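Long-range contacts in uncharacterized protein (Bacteroides uniformis, PDB 4K61), which is of unknown function but belongs to the DUF2874 family of PepSY-like proteins, whose fold probably resembles that of beta-lactamase-inhibitor proteins: residues Tyr30-Phe35 and Lys43-Gly48; Trp52-Thr57 and Thr87-Pro92. One frame throughout, in Å; residues are numbered along the deposited sequence.

Both contacts pair antiparallel strands of one eight-stranded sheet, and both are partly buried. Contact 1 closes the hairpin of strands 30-37 and 40-46 in the first half of the sheet; contact 2 lies nearer the centre of the molecule, where strand 52-58 meets strand 82-90 across a connection that contains helix 67-75. They touch because strands 40-46 and 52-58 are neighbours, with the indole of W45 packed on Q56. Apolar side chains line both faces of contact 1, and a salt bridge sits at its turn end. Contact 2 divides more sharply: M54, V89 and F91 pack on helix 136-139, while Q55, Q90, T57 and a water form a polar network on the other face.

Contact 1 (Tyr30-Phe35 and Lys43-Gly48); sequences YYVADF and KVWFDG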
ATOM      1  N   TYR A  30     -13.941  -5.059   2.174  1.00 39.92           N
ATOM      2  CA  TYR A  30     -12.886  -6.045   1.918  1.00 37.38           C
ATOM      3  C   TYR A  30     -12.336  -6.703   3.172  1.00 37.53           C
ATOM      4  O   TYR A  30     -12.413  -6.152   4.285  1.00 40.22           O
ATOM      5  CB  TYR A  30     -11.727  -5.333   1.211  1.00 35.97           C
ATOM      6  CG  TYR A  30     -12.165  -4.649  -0.041  1.00 35.87           C
ATOM      7  CD1 TYR A  30     -12.378  -5.370  -1.220  1.00 37.05           C
ATOM      8  CD2 TYR A  30     -12.399  -3.283  -0.048  1.00 37.91           C
ATOM      9  CE1 TYR A  30     -12.840  -4.748  -2.364  1.00 38.33           C
ATOM     10  CE2 TYR A  30     -12.828  -2.649  -1.200  1.00 39.60           C
ATOM     11  CZ  TYR A  30     -13.044  -3.387  -2.345  1.00 38.63           C
ATOM     12  OH  TYR A  30     -13.486  -2.733  -3.456  1.00 40.04           O
ATOM     13  N   TYR A  31     -11.818  -7.914   2.988  1.00 36.21           N
ATOM     14  CA  TYR A  31     -11.032  -8.596   3.999  1.00 34.49           C
ATOM     15  C   TYR A  31      -9.597  -8.281   3.700  1.00 32.90           C
ATOM     16  O   TYR A  31      -9.161  -8.367   2.548  1.00 29.31           O
ATOM     17  CB  TYR A  31     -11.231 -10.098   3.896  1.00 35.24           C
ATOM     18  CG  TYR A  31     -12.651 -10.503   4.069  1.00 36.90           C
ATOM     19  CD1 TYR A  31     -13.213 -10.671   5.347  1.00 39.23           C
ATOM     20  CD2 TYR A  31     -13.472 -10.686   2.973  1.00 38.27           C
ATOM     21  CE1 TYR A  31     -14.521 -11.004   5.501  1.00 42.68           C
ATOM     22  CE2 TYR A  31     -14.785 -11.017   3.129  1.00 41.09           C
ATOM     23  CZ  TYR A  31     -15.309 -11.185   4.392  1.00 43.64           C
ATOM     24  OH  TYR A  31     -16.613 -11.529   4.554  1.00 46.73           O
ATOM     25  N   VAL A  32      -8.833  -7.982   4.746  1.00 33.70           N
ATOM     26  CA  VAL A  32      -7.426  -7.674   4.553  1.00 30.17           C
ATOM     27  C   VAL A  32      -6.597  -8.654   5.343  1.00 28.31           C
ATOM     28  O   VAL A  32      -6.773  -8.806   6.564  1.00 28.43           O
ATOM     29  CB  VAL A  32      -7.097  -6.230   4.989  1.00 31.27           C
ATOM     30  CG1 VAL A  32      -5.604  -5.945   4.778  1.00 28.63           C
ATOM     31  CG2 VAL A  32      -7.984  -5.234   4.243  1.00 34.22           C
ATOM     32  N   ALA A  33      -5.696  -9.340   4.620  1.00 26.75           N
ATOM     33  CA  ALA A  33      -4.690 -10.203   5.204  1.00 26.84           C
ATOM     34  C   ALA A  33      -3.402  -9.455   5.345  1.00 24.11           C
ATOM     35  O   ALA A  33      -2.936  -8.832   4.396  1.00 25.16           O
ATOM     36  CB  ALA A  33      -4.463 -11.439   4.348  1.00 25.55           C
ATOM     37  N   ASP A  34      -2.839  -9.500   6.551  1.00 25.85           N
ATOM     38  CA  ASP A  34      -1.562  -8.894   6.833  1.00 24.76           C
ATOM     39  C   ASP A  34      -0.619  -9.990   7.286  1.00 23.55           C
ATOM     40  O   ASP A  34      -0.895 -10.749   8.219  1.00 27.08           O
ATOM     41  CB  ASP A  34      -1.653  -7.826   7.922  1.00 27.52           C
ATOM     42  CG  ASP A  34      -0.332  -7.196   8.171  1.00 28.26           C
ATOM     43  OD1 ASP A  34       0.176  -6.522   7.236  1.00 27.85           O
ATOM     44  OD2 ASP A  34       0.236  -7.406   9.246  1.00 32.82           O
ATOM     45  N   PHE A  35       0.517 -10.038   6.625  1.00 22.74           N
ATOM     46  CA  PHE A  35       1.460 -11.116   6.837  1.00 22.62           C
ATOM     47  C   PHE A  35       2.811 -10.722   6.305  1.00 22.60           C
ATOM     48  O   PHE A  35       2.953  -9.795   5.513  1.00 22.03           O
ATOM     49  CB  PHE A  35       0.986 -12.423   6.164  1.00 21.75           C
ATOM     50  CG  PHE A  35       0.720 -12.290   4.689  1.00 19.67           C
ATOM     51  CD1 PHE A  35      -0.465 -11.778   4.247  1.00 19.44           C
ATOM     52  CD2 PHE A  35       1.665 -12.639   3.758  1.00 17.51           C
ATOM     53  CE1 PHE A  35      -0.713 -11.645   2.888  1.00 20.06           C
ATOM     54  CE2 PHE A  35       1.429 -12.526   2.392  1.00 18.42           C
ATOM     55  CZ  PHE A  35       0.236 -12.019   1.956  1.00 18.25           C
ATOM     56  N   LYS A  43       0.141  -6.858   2.489  1.00 20.51           N
ATOM     57  CA  LYS A  43      -1.271  -6.832   2.720  1.00 22.11           C
ATOM     58  C   LYS A  43      -1.977  -7.132   1.429  1.00 21.88           C
ATOM     59  O   LYS A  43      -1.584  -6.673   0.350  1.00 23.84           O
ATOM     60  CB  LYS A  43      -1.753  -5.480   3.279  1.00 22.23           C
ATOM     61  CG  LYS A  43      -1.399  -5.252   4.735  1.00 27.06           C
ATOM     62  CD  LYS A  43      -1.836  -3.865   5.189  1.00 30.24           C
ATOM     63  CE  LYS A  43      -1.617  -3.665   6.669  1.00 36.24           C
ATOM     64  NZ  LYS A  43      -0.171  -3.527   6.960  1.00 39.79           N
ATOM     65  N   VAL A  44      -3.006  -7.954   1.527  1.00 22.31           N
ATOM     66  CA  VAL A  44      -3.772  -8.310   0.351  1.00 22.30           C
ATOM     67  C   VAL A  44      -5.254  -8.126   0.688  1.00 25.87           C
ATOM     68  O   VAL A  44      -5.731  -8.564   1.746  1.00 28.13           O
ATOM     69  CB  VAL A  44      -3.546  -9.764  -0.099  1.00 23.29           C
ATOM     70  CG1 VAL A  44      -4.338 -10.061  -1.345  1.00 23.69           C
ATOM     71  CG2 VAL A  44      -2.086 -10.038  -0.404  1.00 22.33           C
ATOM     72  N   TRP A  45      -5.938  -7.424  -0.204  1.00 25.82           N
ATOM     73  CA  TRP A  45      -7.362  -7.108  -0.058  1.00 27.64           C
ATOM     74  C   TRP A  45      -8.155  -8.103  -0.874  1.00 29.21           C
ATOM     75  O   TRP A  45      -7.847  -8.290  -2.071  1.00 28.76           O
ATOM     76  CB  TRP A  45      -7.681  -5.693  -0.586  1.00 28.58           C
ATOM     77  CG  TRP A  45      -7.387  -4.567   0.385  1.00 30.12           C
ATOM     78  CD1 TRP A  45      -8.294  -3.798   1.050  1.00 31.58           C
ATOM     79  CD2 TRP A  45      -6.095  -4.090   0.786  1.00 27.47           C
ATOM     80  NE1 TRP A  45      -7.660  -2.892   1.856  1.00 30.26           N
ATOM     81  CE2 TRP A  45      -6.305  -3.037   1.695  1.00 27.75           C
ATOM     82  CE3 TRP A  45      -4.772  -4.445   0.455  1.00 26.33           C
ATOM     83  CZ2 TRP A  45      -5.262  -2.355   2.290  1.00 27.64           C
ATOM     84  CZ3 TRP A  45      -3.734  -3.737   1.038  1.00 24.46           C
ATOM     85  CH2 TRP A  45      -3.984  -2.725   1.954  1.00 26.23           C
ATOM     86  N   PHE A  46      -9.194  -8.700  -0.247  1.00 28.39           N
ATOM     87  CA  PHE A  46     -10.078  -9.618  -0.951  1.00 30.69           C
ATOM     88  C   PHE A  46     -11.495  -9.103  -0.896  1.00 34.49           C
ATOM     89  O   PHE A  46     -11.958  -8.634   0.168  1.00 34.53           O
ATOM     90  CB  PHE A  46     -10.061 -11.007  -0.306  1.00 31.04           C
ATOM     91  CG  PHE A  46      -8.750 -11.692  -0.400  1.00 28.94           C
ATOM     92  CD1 PHE A  46      -7.793 -11.475   0.572  1.00 28.33           C
ATOM     93  CD2 PHE A  46      -8.445 -12.532  -1.475  1.00 29.05           C
ATOM     94  CE1 PHE A  46      -6.558 -12.080   0.499  1.00 26.52           C
ATOM     95  CE2 PHE A  46      -7.183 -13.142  -1.551  1.00 27.55           C
ATOM     96  CZ  PHE A  46      -6.260 -12.923  -0.561  1.00 26.10           C
ATOM     97  N   ASP A  47     -12.208  -9.224  -2.020  1.00 35.46           N
ATOM     98  CA  ASP A  47     -13.634  -8.934  -1.993  1.00 41.26           C
ATOM     99  C   ASP A  47     -14.465 -10.106  -1.428  1.00 43.00           C
ATOM    100  O   ASP A  47     -13.931 -11.148  -1.085  1.00 42.16           O
ATOM    101  CB  ASP A  47     -14.138  -8.453  -3.379  1.00 44.34           C
ATOM    102  CG  ASP A  47     -14.041  -9.521  -4.477  1.00 45.80           C
ATOM    103  OD1 ASP A  47     -14.064 -10.751  -4.183  1.00 41.95           O
ATOM    104  OD2 ASP A  47     -13.978  -9.070  -5.661  1.00 48.25           O
ATOM    105  N   GLY A  48     -15.780  -9.958  -1.398  1.00 48.24           N
ATOM    106  CA  GLY A  48     -16.677 -11.027  -0.921  1.00 52.59           C
ATOM    107  C   GLY A  48     -16.652 -12.321  -1.720  1.00 54.18           C
ATOM    108  O   GLY A  48     -17.103 -13.363  -1.233  1.00 58.36           O
TER
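Y31 and F46 form one hydrogen-bonded pair, and A33 and V44 the next, in the antiparallel hairpin of strands 30-37 and 40-46. Each pair makes two backbone bonds, among them F46 N to Y31 O at 2.8 Å and A33 N to V44 O at 3.0 Å.

The indole of W45 carries the contacts on the face it shares with V32. These two side chains run side by side, and V32 CG2 sits over the face of the indole, 3.6 Å from the centroid of its five-membered ring, as a CH-pi contact. The side chain of W45 has CG anti to its own carbonyl carbon (chi1 -82°), and the edge of the indole is turned toward the face of the Y30 ring in an offset edge-to-face pair, planes at 72°. W45 NE1 is hydrogen-bonded to D27 of strand 23-27, on the far side of strand 30-37.

On the opposite face V44 CG2 meets the ring edge of F35 at CZ, 3.9 Å away. F35, A33 and F46 all pack on L12 of helix 6-15.

Charge gathers at the turn end. K43 makes salt bridges with D41 and D34, whose carboxylates lie close together, so the ammonium probably offsets their repulsion. The lysine chain is extended until a bend at chi4 (72°), and its NZ reaches D34 OD1 at 3.0 Å from above the carboxylate plane.

Contact 2 (Trp52-Thr57 and Thr87-Pro92); sequences WVMQQT and TWVQFP
The pairing of Q55 with Q90 and of T57 with W88 joins strands 52-58 and 82-90 in the middle of the antiparallel sheet of this PepSY-like fold. Both are hydrogen-bonded pairs, and Q90 N to Q55 O, at 2.8 Å, is almost straight (177°).

Q55 and Q90 send their side chains the same way, side by side, with amide planes 59° apart. Q55 NE2 gives a bent bond of 3.1 Å to Q90 OE1, approaching from above the carbonyl plane, while Q55 OE1 is held by Y16. A water bridges the next step along the strands: it accepts from T57 OG1 and donates to W88 O and to Q90 OE1, the last at 2.7 Å. Q90 OE1 thus receives two donors.

The other face is mostly apolar. Selenomethionine M54 bends at chi3 (66°), and its SE touches V89 CG1 at 3.8 Å and F91 CE1 at 3.8 Å, the latter an oblique Met-aromatic contact. F139 of helix 136-139 packs against all three residues. Q56, on the same face, bonds to L134 O through NE2, and T87 CG2 presses on Q56 CB at 3.6 Å.

Where strand 82-90 ends, the indole of W52 lies across the chain at F91-P92. P92 CD stands over its six-membered ring, 3.8 Å from the centroid, in a CH-pi contact, and W52 CH2 comes within 3.4 Å of F91 C.

The chemistry implies a two-sided seam: F139 packs on the mostly apolar face, while on the other the glutamine amides add a bond within the Q55-Q90 pair and the water ties that pair to T57-W88.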
ATOM      1  N   TRP A  52      -8.723 -11.333  -5.120  1.00 34.96           N
ATOM      2  CA  TRP A  52      -7.836 -10.294  -4.651  1.00 32.32           C
ATOM      3  C   TRP A  52      -7.966  -9.050  -5.528  1.00 34.73           C
ATOM      4  O   TRP A  52      -8.036  -9.133  -6.763  1.00 32.64           O
ATOM      5  CB  TRP A  52      -6.385 -10.776  -4.570  1.00 30.01           C
ATOM      6  CG  TRP A  52      -5.610 -10.750  -5.865  1.00 29.48           C
ATOM      7  CD1 TRP A  52      -5.592 -11.699  -6.814  1.00 31.54           C
ATOM      8  CD2 TRP A  52      -4.658  -9.754  -6.271  1.00 30.39           C
ATOM      9  NE1 TRP A  52      -4.737 -11.339  -7.834  1.00 32.19           N
ATOM     10  CE2 TRP A  52      -4.142 -10.153  -7.518  1.00 29.29           C
ATOM     11  CE3 TRP A  52      -4.227  -8.549  -5.715  1.00 27.81           C
ATOM     12  CZ2 TRP A  52      -3.214  -9.396  -8.228  1.00 29.82           C
ATOM     13  CZ3 TRP A  52      -3.281  -7.789  -6.418  1.00 25.52           C
ATOM     14  CH2 TRP A  52      -2.803  -8.215  -7.668  1.00 26.30           C
ATOM     15  N   VAL A  53      -8.013  -7.895  -4.875  1.00 33.25           N
ATOM     16  CA  VAL A  53      -8.220  -6.624  -5.611  1.00 32.97           C
ATOM     17  C   VAL A  53      -7.090  -5.608  -5.446  1.00 31.37           C
ATOM     18  O   VAL A  53      -6.982  -4.681  -6.232  1.00 32.36           O
ATOM     19  CB  VAL A  53      -9.577  -6.006  -5.259  1.00 34.99           C
ATOM     20  CG1 VAL A  53     -10.687  -6.949  -5.673  1.00 38.67           C
ATOM     21  CG2 VAL A  53      -9.671  -5.709  -3.770  1.00 37.33           C
HETATM   22  N   MSE A  54      -6.265  -5.796  -4.419  1.00 27.38           N
HETATM   23  CA  MSE A  54      -5.085  -4.949  -4.199  1.00 26.16           C
HETATM   24  C   MSE A  54      -4.109  -5.738  -3.369  1.00 25.71           C
HETATM   25  O   MSE A  54      -4.505  -6.549  -2.505  1.00 25.98           O
HETATM   26  CB  MSE A  54      -5.492  -3.649  -3.477  1.00 26.34           C
HETATM   27  CG  MSE A  54      -4.262  -2.768  -3.186  1.00 24.17           C
HETATM   28 SE   MSE A  54      -4.878  -0.922  -2.833  0.75 27.24          SE
HETATM   29  CE  MSE A  54      -5.874  -1.270  -1.143  1.00 27.98           C
ATOM     30  N   GLN A  55      -2.822  -5.465  -3.578  1.00 22.59           N
ATOM     31  CA  GLN A  55      -1.776  -5.917  -2.694  1.00 20.81           C
ATOM     32  C   GLN A  55      -0.821  -4.763  -2.434  1.00 18.44           C
ATOM     33  O   GLN A  55      -0.556  -3.971  -3.321  1.00 20.30           O
ATOM     34  CB  GLN A  55      -0.993  -7.053  -3.326  1.00 21.99           C
ATOM     35  CG  GLN A  55       0.248  -7.480  -2.533  1.00 20.97           C
ATOM     36  CD  GLN A  55       0.890  -8.691  -3.171  1.00 24.80           C
ATOM     37  OE1 GLN A  55       0.474  -9.825  -2.937  1.00 23.82           O
ATOM     38  NE2 GLN A  55       1.885  -8.456  -4.004  1.00 25.56           N
ATOM     39  N   GLN A  56      -0.352  -4.674  -1.209  1.00 18.96           N
ATOM     40  CA  GLN A  56       0.620  -3.681  -0.835  1.00 18.19           C
ATOM     41  C   GLN A  56       1.810  -4.341  -0.199  1.00 18.33           C
ATOM     42  O   GLN A  56       1.691  -5.186   0.690  1.00 20.29           O
ATOM     43  CB  GLN A  56       0.012  -2.657   0.106  1.00 19.69           C
ATOM     44  CG  GLN A  56      -1.041  -1.787  -0.568  1.00 19.99           C
ATOM     45  CD  GLN A  56      -1.670  -0.788   0.370  1.00 21.34           C
ATOM     46  OE1 GLN A  56      -1.275  -0.627   1.525  1.00 24.91           O
ATOM     47  NE2 GLN A  56      -2.686  -0.103  -0.127  1.00 25.29           N
ATOM     48  N   THR A  57       2.989  -3.911  -0.637  1.00 18.07           N
ATOM     49  CA  THR A  57       4.231  -4.315   0.021  1.00 16.49           C
ATOM     50  C   THR A  57       4.864  -3.085   0.661  1.00 18.23           C
ATOM     51  O   THR A  57       5.053  -2.041   0.026  1.00 16.88           O
ATOM     52  CB  THR A  57       5.192  -4.900  -1.022  1.00 19.17           C
ATOM     53  OG1 THR A  57       4.555  -6.008  -1.664  1.00 17.57           O
ATOM     54  CG2 THR A  57       6.485  -5.353  -0.409  1.00 20.29           C
ATOM     55  N   THR A  87       5.243   2.443  -0.081  1.00 18.15           N
ATOM     56  CA  THR A  87       4.430   1.266  -0.335  1.00 17.74           C
ATOM     57  C   THR A  87       4.371   1.009  -1.836  1.00 17.39           C
ATOM     58  O   THR A  87       4.121   1.922  -2.638  1.00 18.61           O
ATOM     59  CB  THR A  87       3.018   1.458   0.239  1.00 20.55           C
ATOM     60  OG1 THR A  87       3.126   1.732   1.631  1.00 23.05           O
ATOM     61  CG2 THR A  87       2.155   0.231   0.063  1.00 19.28           C
ATOM     62  N   TRP A  88       4.624  -0.244  -2.212  1.00 16.42           N
ATOM     63  CA  TRP A  88       4.390  -0.729  -3.557  1.00 17.51           C
ATOM     64  C   TRP A  88       3.009  -1.322  -3.678  1.00 17.40           C
ATOM     65  O   TRP A  88       2.680  -2.305  -3.020  1.00 16.96           O
ATOM     66  CB  TRP A  88       5.459  -1.782  -3.890  1.00 19.29           C
ATOM     67  CG  TRP A  88       5.453  -2.413  -5.226  1.00 19.04           C
ATOM     68  CD1 TRP A  88       5.451  -3.757  -5.500  1.00 19.26           C
ATOM     69  CD2 TRP A  88       5.548  -1.752  -6.486  1.00 19.23           C
ATOM     70  NE1 TRP A  88       5.523  -3.977  -6.847  1.00 22.31           N
ATOM     71  CE2 TRP A  88       5.577  -2.767  -7.488  1.00 22.55           C
ATOM     72  CE3 TRP A  88       5.614  -0.404  -6.872  1.00 19.07           C
ATOM     73  CZ2 TRP A  88       5.674  -2.476  -8.832  1.00 23.49           C
ATOM     74  CZ3 TRP A  88       5.689  -0.118  -8.246  1.00 22.98           C
ATOM     75  CH2 TRP A  88       5.740  -1.157  -9.195  1.00 25.58           C
ATOM     76  N   VAL A  89       2.177  -0.673  -4.477  1.00 16.97           N
ATOM     77  CA  VAL A  89       0.773  -1.017  -4.593  1.00 19.21           C
ATOM     78  C   VAL A  89       0.540  -1.691  -5.943  1.00 19.18           C
ATOM     79  O   VAL A  89       0.784  -1.105  -7.027  1.00 20.59           O
ATOM     80  CB  VAL A  89      -0.108   0.239  -4.502  1.00 18.93           C
ATOM     81  CG1 VAL A  89      -1.574  -0.154  -4.504  1.00 19.47           C
ATOM     82  CG2 VAL A  89       0.230   1.073  -3.287  1.00 19.00           C
ATOM     83  N   GLN A  90      -0.000  -2.902  -5.884  1.00 19.87           N
ATOM     84  CA  GLN A  90      -0.274  -3.692  -7.078  1.00 21.58           C
ATOM     85  C   GLN A  90      -1.743  -4.117  -7.133  1.00 23.93           C
ATOM     86  O   GLN A  90      -2.458  -4.190  -6.097  1.00 23.47           O
ATOM     87  CB  GLN A  90       0.618  -4.934  -7.081  1.00 22.83           C
ATOM     88  CG  GLN A  90       2.121  -4.651  -7.118  1.00 22.64           C
ATOM     89  CD  GLN A  90       2.931  -5.937  -6.990  1.00 22.98           C
ATOM     90  OE1 GLN A  90       3.189  -6.415  -5.891  1.00 22.13           O
ATOM     91  NE2 GLN A  90       3.278  -6.518  -8.111  1.00 24.75           N
ATOM     92  N   PHE A  91      -2.174  -4.363  -8.353  1.00 25.53           N
ATOM     93  CA  PHE A  91      -3.581  -4.641  -8.692  1.00 28.32           C
ATOM     94  C   PHE A  91      -3.632  -5.714  -9.757  1.00 30.61           C
ATOM     95  O   PHE A  91      -2.702  -5.851 -10.557  1.00 28.71           O
ATOM     96  CB  PHE A  91      -4.260  -3.410  -9.282  1.00 29.59           C
ATOM     97  CG  PHE A  91      -4.152  -2.176  -8.466  1.00 27.54           C
ATOM     98  CD1 PHE A  91      -4.977  -1.966  -7.380  1.00 26.50           C
ATOM     99  CD2 PHE A  91      -3.237  -1.190  -8.814  1.00 29.17           C
ATOM    100  CE1 PHE A  91      -4.893  -0.808  -6.645  1.00 26.85           C
ATOM    101  CE2 PHE A  91      -3.150  -0.035  -8.090  1.00 24.31           C
ATOM    102  CZ  PHE A  91      -3.963   0.168  -6.998  1.00 27.13           C
ATOM    103  N   PRO A  92      -4.764  -6.453  -9.828  1.00 30.77           N
ATOM    104  CA  PRO A  92      -4.819  -7.515 -10.804  1.00 34.31           C
ATOM    105  C   PRO A  92      -4.893  -6.994 -12.229  1.00 37.07           C
ATOM    106  O   PRO A  92      -4.358  -7.633 -13.121  1.00 40.45           O
ATOM    107  CB  PRO A  92      -6.082  -8.300 -10.419  1.00 35.50           C
ATOM    108  CG  PRO A  92      -6.873  -7.382  -9.560  1.00 34.56           C
ATOM    109  CD  PRO A  92      -5.877  -6.507  -8.868  1.00 33.51           C
TER
HETATM  110  O   HOH W   1       2.843  -5.166  -3.575  1.00 18.91           O